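Local coordinates for protein DNA alpha-glucosyltransferase (Enterobacteria phage T4, PDB 1XV5) that belongs to the GT-B glycosyltransferases, pairing two domains built on parallel sheets, with uridine-5'-diphosphate bound between them, at residues K99-D102 with N103-P106; K190-E194 with I195-I199; L235-P239 with A240-I244; R304-Y308 with T309-L313; I347-E351 with N352-S356. All coordinates share one frame; numbering follows the deposited sequence.

Contact 1: residues K99-D102 with N103-P106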
# COMPACT_ATOMS: atom_id res chain seq x y z
N LYS A 99 -2.83 -7.19 27.15
CA LYS A 99 -2.90 -8.44 27.89
C LYS A 99 -2.62 -9.59 26.93
O LYS A 99 -1.96 -10.57 27.30
CB LYS A 99 -4.29 -8.64 28.52
CG LYS A 99 -4.33 -9.80 29.50
CD LYS A 99 -5.74 -10.24 29.85
CE LYS A 99 -6.55 -9.16 30.52
NZ LYS A 99 -7.92 -9.67 30.82
N LEU A 100 -3.11 -9.47 25.71
CA LEU A 100 -2.89 -10.50 24.69
C LEU A 100 -1.40 -10.70 24.47
O LEU A 100 -0.92 -11.83 24.45
CB LEU A 100 -3.53 -10.09 23.36
CG LEU A 100 -4.96 -10.54 23.06
CD1 LEU A 100 -5.38 -9.99 21.70
CD2 LEU A 100 -5.02 -12.06 23.06
N LEU A 101 -0.68 -9.60 24.29
CA LEU A 101 0.76 -9.65 24.07
C LEU A 101 1.47 -10.38 25.20
O LEU A 101 2.33 -11.23 24.96
CB LEU A 101 1.32 -8.23 23.94
CG LEU A 101 0.83 -7.41 22.74
CD1 LEU A 101 1.42 -6.01 22.82
CD2 LEU A 101 1.25 -8.08 21.44
N ASP A 102 1.11 -10.04 26.44
CA ASP A 102 1.72 -10.66 27.61
C ASP A 102 1.39 -12.14 27.75
O ASP A 102 2.17 -12.89 28.33
CB ASP A 102 1.27 -9.93 28.89
CG ASP A 102 1.96 -8.59 29.08
OD1 ASP A 102 1.60 -7.88 30.04
OD2 ASP A 102 2.85 -8.25 28.28
N ASN A 103 0.25 -12.55 27.22
CA ASN A 103 -0.16 -13.95 27.35
C ASN A 103 0.00 -14.83 26.12
O ASN A 103 -0.46 -15.97 26.11
CB ASN A 103 -1.60 -14.02 27.85
CG ASN A 103 -1.74 -13.54 29.28
OD1 ASN A 103 -1.73 -12.34 29.55
ND2 ASN A 103 -1.85 -14.48 30.21
N ILE A 104 0.65 -14.32 25.08
CA ILE A 104 0.88 -15.13 23.89
C ILE A 104 1.90 -16.18 24.31
O ILE A 104 2.83 -15.88 25.06
CB ILE A 104 1.50 -14.30 22.75
CG1 ILE A 104 0.51 -13.24 22.28
CG2 ILE A 104 1.91 -15.21 21.60
CD1 ILE A 104 1.12 -12.20 21.35
N LYS A 105 1.74 -17.42 23.84
CA LYS A 105 2.68 -18.47 24.21
C LYS A 105 4.11 -18.04 23.88
O LYS A 105 4.39 -17.58 22.78
CB LYS A 105 2.34 -19.78 23.48
CG LYS A 105 0.97 -20.34 23.84
CD LYS A 105 0.83 -21.81 23.49
CE LYS A 105 0.86 -22.04 22.00
NZ LYS A 105 0.70 -23.49 21.69
N PRO A 106 5.02 -18.17 24.86
CA PRO A 106 6.43 -17.79 24.67
C PRO A 106 7.11 -18.48 23.49
O PRO A 106 8.02 -17.92 22.88
CB PRO A 106 7.06 -18.17 26.00
CG PRO A 106 5.96 -17.93 26.97
CD PRO A 106 4.77 -18.54 26.26
O HOH W 1 3.84 -13.37 25.16
O HOH W 2 2.75 -15.96 27.94
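The amide N of Asn-103 sits between two carbonyls of the last helical turn. Lys-99 O receives it at 3.0 Å from Asn-103 N, while the bond to Leu-100 O is weak. Where helix 91-103 gives way to the loop, Ile-104 folds its side chain back under the turn. Its CG1 lies anti to the carbonyl carbon (chi1 -65°), which sets that methylene only 3.0 Å from Leu-100 O, a tight fit. From there Ile-104 CD1 runs alongside the Leu-101 side chain, both pointing the same way, and meets its CD2 at 4.1 Å. Ile-104 also reaches Leu-79 of strand 78-83, and Leu-100 packs on helix 66-73, so this is the buried side of the helix end, just before strand 109-114. On the polar side two waters donate to Ile-104 O. One ties it to Leu-101 O, 2.6 Å from the water, and the other, 3.1 Å from Asp-102 O, links it to that carbonyl. Water therefore takes over for the amides missing past the helix end, serving the carbonyls of Leu-101, Asp-102 and Ile-104, while the Ile-104 side chain packs on the apolar side.

Contact 2: residues K190-E194 with I195-I199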
# COMPACT_ATOMS: atom_id res chain seq x y z
N LYS A 190 -5.90 -6.70 -20.64
CA LYS A 190 -6.75 -6.52 -21.82
C LYS A 190 -5.91 -6.42 -23.09
O LYS A 190 -4.74 -6.06 -23.04
CB LYS A 190 -7.57 -5.24 -21.69
CG LYS A 190 -8.52 -5.18 -20.50
CD LYS A 190 -9.69 -6.13 -20.69
CE LYS A 190 -10.68 -6.02 -19.53
NZ LYS A 190 -10.06 -6.44 -18.24
N ASP A 191 -6.53 -6.72 -24.23
CA ASP A 191 -5.83 -6.60 -25.50
C ASP A 191 -5.76 -5.08 -25.70
O ASP A 191 -6.67 -4.36 -25.27
CB ASP A 191 -6.63 -7.24 -26.63
CG ASP A 191 -5.91 -7.19 -27.96
OD1 ASP A 191 -6.05 -6.18 -28.69
OD2 ASP A 191 -5.19 -8.16 -28.28
N VAL A 192 -4.69 -4.61 -26.33
CA VAL A 192 -4.52 -3.17 -26.53
C VAL A 192 -5.70 -2.49 -27.24
O VAL A 192 -5.99 -1.32 -26.99
CB VAL A 192 -3.20 -2.87 -27.31
CG1 VAL A 192 -3.28 -3.39 -28.73
CG2 VAL A 192 -2.91 -1.37 -27.29
N SER A 193 -6.41 -3.24 -28.09
CA SER A 193 -7.55 -2.68 -28.81
C SER A 193 -8.72 -2.32 -27.90
O SER A 193 -9.60 -1.55 -28.28
CB SER A 193 -8.03 -3.66 -29.88
OG SER A 193 -8.56 -4.83 -29.28
N GLU A 194 -8.72 -2.88 -26.69
CA GLU A 194 -9.79 -2.65 -25.72
C GLU A 194 -9.52 -1.45 -24.82
O GLU A 194 -10.37 -1.08 -24.01
CB GLU A 194 -9.96 -3.88 -24.83
CG GLU A 194 -10.44 -5.15 -25.51
CD GLU A 194 -10.50 -6.33 -24.56
OE1 GLU A 194 -9.46 -7.00 -24.36
OE2 GLU A 194 -11.58 -6.58 -23.99
N ILE A 195 -8.34 -0.86 -24.95
CA ILE A 195 -7.96 0.26 -24.09
C ILE A 195 -8.28 1.65 -24.63
O ILE A 195 -7.98 1.97 -25.78
CB ILE A 195 -6.44 0.19 -23.77
CG1 ILE A 195 -6.14 -1.09 -23.00
CG2 ILE A 195 -6.01 1.42 -22.97
CD1 ILE A 195 -4.67 -1.31 -22.73
N ASN A 196 -8.91 2.48 -23.80
CA ASN A 196 -9.26 3.84 -24.19
C ASN A 196 -8.05 4.71 -23.86
O ASN A 196 -7.83 5.08 -22.71
CB ASN A 196 -10.47 4.34 -23.41
CG ASN A 196 -10.97 5.69 -23.91
OD1 ASN A 196 -10.19 6.51 -24.40
ND2 ASN A 196 -12.28 5.92 -23.79
N MET A 197 -7.26 5.03 -24.89
CA MET A 197 -6.06 5.83 -24.72
C MET A 197 -6.25 7.23 -24.15
O MET A 197 -5.31 7.81 -23.61
CB MET A 197 -5.33 5.94 -26.07
CG MET A 197 -4.82 4.61 -26.61
SD MET A 197 -3.59 3.87 -25.52
CE MET A 197 -3.63 2.17 -26.06
N ASN A 198 -7.46 7.77 -24.24
CA ASN A 198 -7.69 9.12 -23.73
C ASN A 198 -8.04 9.19 -22.25
O ASN A 198 -8.20 10.28 -21.70
CB ASN A 198 -8.78 9.82 -24.55
CG ASN A 198 -8.40 9.97 -26.01
OD1 ASN A 198 -7.22 10.11 -26.34
ND2 ASN A 198 -9.39 9.96 -26.88
N ILE A 199 -8.14 8.04 -21.60
CA ILE A 199 -8.46 8.01 -20.17
C ILE A 199 -7.19 7.97 -19.33
O ILE A 199 -6.32 7.11 -19.53
CB ILE A 199 -9.31 6.77 -19.80
CG1 ILE A 199 -10.57 6.73 -20.68
CG2 ILE A 199 -9.67 6.82 -18.33
CD1 ILE A 199 -11.43 7.98 -20.62
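Val-192 and Met-197 lean across each other at a slant, and only their ends meet: Val-192 CG2 lies 3.8 Å from Met-197 CE. The valine sends CG2 anti to its own backbone N, while the methionine doubles back at chi2 (-62°), which carries its terminal methyl toward the valine. Between them in sequence, the Ile-195 side chain starts close to the preceding turn, CB 3.6 Å from Val-192 O. That same oxygen takes the Ile-195 N-H at 3.1 Å from Ile-195 N, a fairly straight bond (162°) whose donor stands well above the carbonyl plane. The bond closes a short 3-10 turn, 192-194, in the loop joining helix 181-188 to strand 199-203 of the second parallel sheet. Asp-191 starts this turn with an Asx turn: its OD1 accepts from Ser-193 N at 3.0 Å and from Ser-193 OG at 2.9 Å, the two donors coming from opposite faces of the carboxylate plane. Glu-194 reaches back along an extended chain, and its OE1 takes Asp-191 N at 2.9 Å on the anti side, 20° out of plane. Farther along, a second Asx turn, Asn-196 OD1 to Asn-198 N, rounds the corner into the strand. Tyr-371 of helix 368-386 packs on both Ile-195 and Met-197, and Arg-368 binds Ile-195 O.

Contact 3: residues L235-P239 with A240-I244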
# COMPACT_ATOMS: atom_id res chain seq x y z
N LEU A 235 -10.41 9.11 -3.52
CA LEU A 235 -10.33 10.33 -2.71
C LEU A 235 -11.53 10.51 -1.78
O LEU A 235 -12.58 11.01 -2.19
CB LEU A 235 -10.19 11.56 -3.61
CG LEU A 235 -8.93 11.66 -4.47
CD1 LEU A 235 -8.98 12.95 -5.27
CD2 LEU A 235 -7.69 11.64 -3.58
N GLU A 236 -11.36 10.10 -0.53
CA GLU A 236 -12.42 10.21 0.47
C GLU A 236 -12.54 11.65 0.96
O GLU A 236 -11.58 12.42 0.89
CB GLU A 236 -12.12 9.29 1.66
CG GLU A 236 -11.11 9.85 2.69
CD GLU A 236 -9.65 9.74 2.25
OE1 GLU A 236 -8.77 10.14 3.04
OE2 GLU A 236 -9.37 9.25 1.13
N ARG A 237 -13.73 12.01 1.44
CA ARG A 237 -13.93 13.35 1.96
C ARG A 237 -13.29 13.43 3.33
O ARG A 237 -13.29 12.46 4.09
CB ARG A 237 -15.42 13.69 2.04
CG ARG A 237 -16.05 14.04 0.70
CD ARG A 237 -17.42 14.67 0.88
NE ARG A 237 -17.34 15.87 1.71
CZ ARG A 237 -16.84 17.04 1.30
NH1 ARG A 237 -16.37 17.18 0.07
NH2 ARG A 237 -16.78 18.06 2.15
N SER A 238 -12.73 14.59 3.64
CA SER A 238 -12.05 14.82 4.91
C SER A 238 -11.56 16.25 4.85
O SER A 238 -11.68 16.91 3.82
CB SER A 238 -10.85 13.89 5.03
OG SER A 238 -9.88 14.21 4.04
N PRO A 239 -11.01 16.76 5.96
CA PRO A 239 -10.51 18.14 5.93
C PRO A 239 -9.53 18.34 4.78
O PRO A 239 -9.53 19.38 4.13
CB PRO A 239 -9.86 18.30 7.30
CG PRO A 239 -10.80 17.51 8.17
CD PRO A 239 -11.02 16.25 7.35
N ALA A 240 -8.69 17.34 4.51
CA ALA A 240 -7.72 17.46 3.42
C ALA A 240 -8.45 17.61 2.09
O ALA A 240 -8.04 18.38 1.23
CB ALA A 240 -6.81 16.24 3.40
N PHE A 241 -9.54 16.87 1.92
CA PHE A 241 -10.28 16.96 0.67
C PHE A 241 -10.93 18.34 0.53
O PHE A 241 -10.98 18.91 -0.56
CB PHE A 241 -11.37 15.89 0.58
CG PHE A 241 -12.01 15.80 -0.77
CD1 PHE A 241 -11.41 15.06 -1.78
CD2 PHE A 241 -13.15 16.55 -1.07
CE1 PHE A 241 -11.93 15.06 -3.08
CE2 PHE A 241 -13.68 16.56 -2.35
CZ PHE A 241 -13.07 15.82 -3.37
N ILE A 242 -11.43 18.87 1.64
CA ILE A 242 -12.09 20.18 1.62
C ILE A 242 -11.16 21.27 1.09
O ILE A 242 -11.60 22.24 0.49
CB ILE A 242 -12.59 20.55 3.04
CG1 ILE A 242 -13.72 19.59 3.44
CG2 ILE A 242 -13.08 21.99 3.08
CD1 ILE A 242 -14.13 19.68 4.89
N ALA A 243 -9.86 21.09 1.31
CA ALA A 243 -8.87 22.06 0.87
C ALA A 243 -8.88 22.23 -0.65
O ALA A 243 -8.55 23.30 -1.16
CB ALA A 243 -7.48 21.65 1.34
N ILE A 244 -9.26 21.18 -1.37
CA ILE A 244 -9.30 21.23 -2.82
C ILE A 244 -10.27 22.29 -3.33
O ILE A 244 -9.93 23.12 -4.17
CB ILE A 244 -9.69 19.86 -3.41
CG1 ILE A 244 -8.64 18.81 -2.99
CG2 ILE A 244 -9.78 19.95 -4.93
CD1 ILE A 244 -9.05 17.38 -3.30
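Ser-238 is the N-cap of helix 239-246, and both its side chain and its carbonyl serve the first turn. OG sits between the backbone N and the carbonyl carbon (chi1 65°), which aims it at the amide of Phe-241. It takes Phe-241 N in a weak capping bond of 3.4 Å from Ser-238 OG. The stronger hold is on the main chain: Ile-242 N reaches Ser-238 O at 2.9 Å. Proline follows the cap as the first helical residue, where no amide hydrogen is needed, and its carbonyl receives a weak bond from Ala-243 N.

The residues ahead of the cap wrap round Phe-241. Its CG lies anti to the backbone N, sending the ring back past the incoming loop. Leu-235 CB touches the ring at CE1, 3.9 Å away, and Glu-236 O comes within 3.5 Å of Phe-241 CB. Arg-237 brings its guanidinium round to the ring with the two planes 77° apart; NH1 is 3.5 Å from Phe-241 CD2, at a slant that is neither a stack nor a clean edge contact. NH2 goes on to Ile-242, meeting CG1 at 3.7 Å, with the two side chains crossing at about a right angle.

The loop comes from strand 229-233, and Glu-236 O is held by Thr-206. Tyr-251 and Tyr-253 of strand 251-254 meet the Phe-241 ring, Tyr-251 edge-to-face, while Ala-243 and Ile-244 pack against helix 212-223.

Contact 4: residues R304-Y308 with T309-L313. With UDP (uridine-5'-diphosphate), chain C.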
# COMPACT_ATOMS: atom_id res chain seq x y z
N ARG A 304 13.26 0.16 -0.93
CA ARG A 304 12.93 -0.73 -2.06
C ARG A 304 11.42 -0.84 -2.26
O ARG A 304 10.97 -1.37 -3.27
CB ARG A 304 13.44 -2.16 -1.82
CG ARG A 304 14.95 -2.34 -1.78
CD ARG A 304 15.29 -3.82 -1.55
NE ARG A 304 14.76 -4.31 -0.28
CZ ARG A 304 14.62 -5.60 0.04
NH1 ARG A 304 14.12 -5.94 1.22
NH2 ARG A 304 14.97 -6.54 -0.82
N SER A 305 10.63 -0.33 -1.32
CA SER A 305 9.19 -0.48 -1.41
C SER A 305 8.36 0.43 -2.31
O SER A 305 8.30 1.64 -2.10
CB SER A 305 8.58 -0.41 -0.00
OG SER A 305 9.18 -1.36 0.86
N LEU A 306 7.73 -0.17 -3.32
CA LEU A 306 6.80 0.57 -4.15
C LEU A 306 5.52 0.28 -3.37
O LEU A 306 5.54 -0.57 -2.46
CB LEU A 306 6.68 -0.01 -5.56
CG LEU A 306 7.70 0.48 -6.59
CD1 LEU A 306 7.50 -0.28 -7.90
CD2 LEU A 306 7.52 1.99 -6.81
N GLU A 307 4.44 0.97 -3.69
CA GLU A 307 3.18 0.76 -3.00
C GLU A 307 2.28 -0.14 -3.83
O GLU A 307 2.56 -0.38 -5.01
CB GLU A 307 2.49 2.10 -2.75
CG GLU A 307 3.31 3.01 -1.86
CD GLU A 307 2.66 4.36 -1.66
OE1 GLU A 307 2.81 5.23 -2.55
OE2 GLU A 307 2.00 4.53 -0.63
N TYR A 308 1.21 -0.64 -3.23
CA TYR A 308 0.32 -1.51 -3.98
C TYR A 308 -0.28 -0.85 -5.21
O TYR A 308 -0.40 -1.48 -6.25
CB TYR A 308 -0.78 -2.05 -3.06
CG TYR A 308 -0.27 -3.18 -2.20
CD1 TYR A 308 -0.12 -3.04 -0.83
CD2 TYR A 308 0.15 -4.38 -2.79
CE1 TYR A 308 0.44 -4.06 -0.05
CE2 TYR A 308 0.71 -5.40 -2.02
CZ TYR A 308 0.85 -5.23 -0.66
OH TYR A 308 1.43 -6.24 0.08
N THR A 309 -0.65 0.43 -5.11
CA THR A 309 -1.21 1.09 -6.27
C THR A 309 -0.18 1.15 -7.40
O THR A 309 -0.55 1.16 -8.57
CB THR A 309 -1.73 2.51 -5.95
OG1 THR A 309 -0.74 3.23 -5.20
CG2 THR A 309 -3.03 2.43 -5.15
N HIS A 310 1.11 1.20 -7.05
CA HIS A 310 2.16 1.21 -8.07
C HIS A 310 2.10 -0.13 -8.82
O HIS A 310 2.02 -0.19 -10.05
CB HIS A 310 3.56 1.28 -7.44
CG HIS A 310 3.98 2.65 -7.00
ND1 HIS A 310 4.38 2.91 -5.71
CD2 HIS A 310 4.15 3.80 -7.69
CE1 HIS A 310 4.79 4.17 -5.63
NE2 HIS A 310 4.66 4.73 -6.82
N LEU A 311 2.14 -1.21 -8.04
CA LEU A 311 2.13 -2.55 -8.60
C LEU A 311 0.87 -2.87 -9.40
O LEU A 311 0.93 -3.54 -10.43
CB LEU A 311 2.30 -3.58 -7.48
CG LEU A 311 3.50 -3.36 -6.55
CD1 LEU A 311 3.60 -4.54 -5.59
CD2 LEU A 311 4.80 -3.22 -7.36
N GLU A 312 -0.26 -2.38 -8.93
CA GLU A 312 -1.52 -2.63 -9.60
C GLU A 312 -1.55 -2.04 -11.02
O GLU A 312 -2.12 -2.64 -11.92
CB GLU A 312 -2.68 -2.10 -8.74
CG GLU A 312 -2.90 -2.97 -7.51
CD GLU A 312 -3.76 -2.33 -6.43
OE1 GLU A 312 -4.24 -3.09 -5.56
OE2 GLU A 312 -3.95 -1.10 -6.44
N LEU A 313 -0.92 -0.89 -11.22
CA LEU A 313 -0.90 -0.29 -12.55
C LEU A 313 -0.19 -1.19 -13.56
O LEU A 313 -0.70 -1.46 -14.65
CB LEU A 313 -0.23 1.08 -12.52
CG LEU A 313 -0.91 2.13 -11.63
CD1 LEU A 313 -0.32 3.50 -11.92
CD2 LEU A 313 -2.41 2.13 -11.89
N1 UDP C . -7.57 0.61 -2.33
C2 UDP C . -8.84 0.14 -2.61
N3 UDP C . -9.83 1.09 -2.54
C4 UDP C . -9.67 2.43 -2.24
C5 UDP C . -8.33 2.83 -1.98
C6 UDP C . -7.34 1.93 -2.03
O2 UDP C . -9.07 -1.02 -2.90
O4 UDP C . -10.66 3.16 -2.22
C1' UDP C . -6.47 -0.36 -2.37
C2' UDP C . -5.37 -0.05 -3.38
O2' UDP C . -5.74 -0.46 -4.68
C3' UDP C . -4.22 -0.85 -2.77
C4' UDP C . -4.41 -0.57 -1.28
O4' UDP C . -5.83 -0.34 -1.11
O3' UDP C . -4.41 -2.23 -3.04
C5' UDP C . -3.64 0.62 -0.75
O5' UDP C . -2.27 0.27 -0.56
PA UDP C . -1.06 1.21 -1.00
O1A UDP C . 0.16 0.48 -0.63
O2A UDP C . -1.26 1.61 -2.42
O3A UDP C . -1.20 2.57 -0.10
PB UDP C . -1.75 2.81 1.43
O1B UDP C . -0.93 3.91 2.00
O2B UDP C . -3.22 2.97 1.36
O3B UDP C . -1.41 1.46 2.19
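The His-310 ring carries Leu-306 on one face and a backbone amide at its edge. Leu-306 CD2 stands 3.5 Å from the ring centroid, 14° off the normal, a CH-pi contact made over the centre of the imidazole. In the ring plane, Glu-307 N donates to His-310 ND1 at 2.8 Å along an almost straight line (173°), so this nitrogen is an acceptor. Phe-322 adds an edge-to-face ring contact. The Tyr-308 ring is met obliquely by the uridine-5'-diphosphate atom O1A and by Leu-311 CD1. The Glu-312 carboxylate grips the ribose: OE2 takes O2' of the ligand at 2.6 Å and OE1 takes O3' at 2.7 Å, with Asn-278 also bonded to OE1.

Glu-307 is the N-cap of helix 308-316, its carbonyl held by Leu-311 N at 3.2 Å from Glu-307 O. Its carboxylate turns to Lys-210 and Ser-295. The next two amides are spent on the ligand: Tyr-308 N donates to O1A of uridine-5'-diphosphate and Thr-309 N to its O2A, each at 3.0 Å. The alpha-phosphate thus rests at a helix N-terminus, whose dipole probably helps to offset its negative charge, while the histidine, by taking the amide of Glu-307, probably steadies the turn that presents those N-H groups.

Contact 5: residues I347-E351 with N352-S356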
# COMPACT_ATOMS: atom_id res chain seq x y z
N ILE A 347 6.55 5.54 -17.24
CA ILE A 347 6.71 6.95 -17.60
C ILE A 347 6.95 7.68 -16.29
O ILE A 347 6.10 7.66 -15.40
CB ILE A 347 5.45 7.50 -18.29
CG1 ILE A 347 5.27 6.81 -19.65
CG2 ILE A 347 5.55 9.02 -18.44
CD1 ILE A 347 4.05 7.25 -20.43
N TRP A 348 8.12 8.30 -16.15
CA TRP A 348 8.43 9.01 -14.92
C TRP A 348 8.00 10.47 -14.96
O TRP A 348 8.67 11.33 -15.54
CB TRP A 348 9.93 8.90 -14.61
CG TRP A 348 10.38 7.46 -14.43
CD1 TRP A 348 11.06 6.70 -15.34
CD2 TRP A 348 10.13 6.62 -13.30
NE1 TRP A 348 11.24 5.43 -14.84
CE2 TRP A 348 10.68 5.36 -13.59
CE3 TRP A 348 9.48 6.82 -12.07
CZ2 TRP A 348 10.61 4.28 -12.69
CZ3 TRP A 348 9.41 5.75 -11.18
CH2 TRP A 348 9.98 4.50 -11.49
N PHE A 349 6.85 10.72 -14.34
CA PHE A 349 6.25 12.04 -14.26
C PHE A 349 7.25 13.05 -13.69
O PHE A 349 7.72 12.89 -12.57
CB PHE A 349 5.01 11.96 -13.36
CG PHE A 349 4.18 13.21 -13.34
CD1 PHE A 349 4.56 14.31 -12.58
CD2 PHE A 349 3.00 13.27 -14.07
CE1 PHE A 349 3.77 15.47 -12.55
CE2 PHE A 349 2.20 14.42 -14.05
CZ PHE A 349 2.59 15.52 -13.28
N ASP A 350 7.55 14.08 -14.48
CA ASP A 350 8.51 15.10 -14.07
C ASP A 350 7.81 16.44 -13.88
O ASP A 350 7.44 17.09 -14.86
CB ASP A 350 9.60 15.24 -15.14
CG ASP A 350 10.77 16.08 -14.67
OD1 ASP A 350 10.60 16.86 -13.70
OD2 ASP A 350 11.86 15.97 -15.27
N GLU A 351 7.64 16.85 -12.63
CA GLU A 351 6.96 18.11 -12.35
C GLU A 351 7.70 19.31 -12.94
O GLU A 351 7.10 20.37 -13.16
CB GLU A 351 6.79 18.31 -10.84
CG GLU A 351 8.05 18.77 -10.12
CD GLU A 351 7.80 19.07 -8.65
OE1 GLU A 351 6.76 19.69 -8.35
OE2 GLU A 351 8.65 18.70 -7.82
N ASN A 352 8.99 19.15 -13.19
CA ASN A 352 9.80 20.23 -13.76
C ASN A 352 9.80 20.22 -15.28
O ASN A 352 10.37 21.11 -15.91
CB ASN A 352 11.23 20.14 -13.22
CG ASN A 352 11.33 20.58 -11.77
OD1 ASN A 352 12.26 20.19 -11.07
ND2 ASN A 352 10.38 21.39 -11.33
N ASP A 353 9.18 19.20 -15.86
CA ASP A 353 9.09 19.09 -17.31
C ASP A 353 7.90 18.22 -17.68
O ASP A 353 8.04 17.16 -18.28
CB ASP A 353 10.38 18.50 -17.89
CG ASP A 353 10.45 18.64 -19.40
OD1 ASP A 353 11.45 18.19 -20.00
OD2 ASP A 353 9.50 19.20 -20.00
N MET A 354 6.71 18.68 -17.29
CA MET A 354 5.50 17.93 -17.59
C MET A 354 5.26 17.87 -19.09
O MET A 354 4.59 16.96 -19.58
CB MET A 354 4.30 18.58 -16.88
CG MET A 354 4.34 18.39 -15.37
SD MET A 354 2.89 19.06 -14.54
CE MET A 354 3.44 20.74 -14.23
N GLU A 355 5.82 18.83 -19.82
CA GLU A 355 5.66 18.83 -21.27
C GLU A 355 6.28 17.56 -21.83
O GLU A 355 5.68 16.88 -22.66
CB GLU A 355 6.34 20.06 -21.88
CG GLU A 355 6.15 20.16 -23.39
CD GLU A 355 6.77 21.41 -23.98
OE1 GLU A 355 6.69 21.57 -25.22
OE2 GLU A 355 7.33 22.22 -23.22
N SER A 356 7.47 17.23 -21.36
CA SER A 356 8.16 16.03 -21.81
C SER A 356 7.36 14.79 -21.42
O SER A 356 7.28 13.82 -22.17
CB SER A 356 9.56 15.96 -21.19
OG SER A 356 10.23 14.77 -21.58
O HOH W 3 6.58 21.24 -16.03
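Phe-349 and Met-354 make the close apolar part of this turn. Their side chains pass at a slant, with Met-354 SD 3.8 Å from Phe-349 CZ. The sulfur is 4.9 Å from the ring centroid and 60° off its normal, an oblique Met-aromatic contact. Phe-349 has CG anti to its backbone N (chi1 -172°), which swings the ring toward the start of helix 354-365. Phe-218 of helix 212-223 meets that ring edge-to-face and also touches the methionine, adding to the packing on the inner side.

Asp-350 provides the polar part. Its carbonyl takes Asp-353 N at 2.9 Å from Asp-350 O, closing a type I turn, and its OD1 takes Asn-352 N at 2.8 Å from above the carboxylate plane.

The outer side is looser. Glu-351 and Asn-352 are exposed and run side by side in the same direction, their flat ends only 12° apart in plane, with Glu-351 CG 3.7 Å from Asn-352 ND2. A water spans the backbone here, donating to Glu-351 O and accepting from Met-354 N, which lies 2.9 Å from it. Asp-353 then caps the helix, its OD2 receiving Ser-356 N at 3.1 Å. Strand 347-349, at the margin of the second parallel sheet beside strand 319-323, thus passes through a type I turn into an aspartate N-cap, a strand-to-helix connection of a Rossmann-like domain.

How the contacts relate
Contact 4 is the one at the ligand: its Glu-307, Tyr-308, Thr-309 and Glu-312 form part of the uridine-5'-diphosphate pocket near the centre of the chain. Contact 3 comes next, the Glu-236 side chain about 7 Å from that molecule and salt-bridged to Arg-47, which itself binds it. Contacts 2 to 5 belong to the domain of the second parallel sheet, contact 1 to that of the first, and the centres of contacts 1 and 2 are 53 Å apart on opposite sides of the chain's centre. No two contacts touch; contacts 4 and 5 come nearest, about 6 Å between nearest atoms. Helix 368-386 packs on both 2 and 4, and helix 212-223 on both 3 and 5.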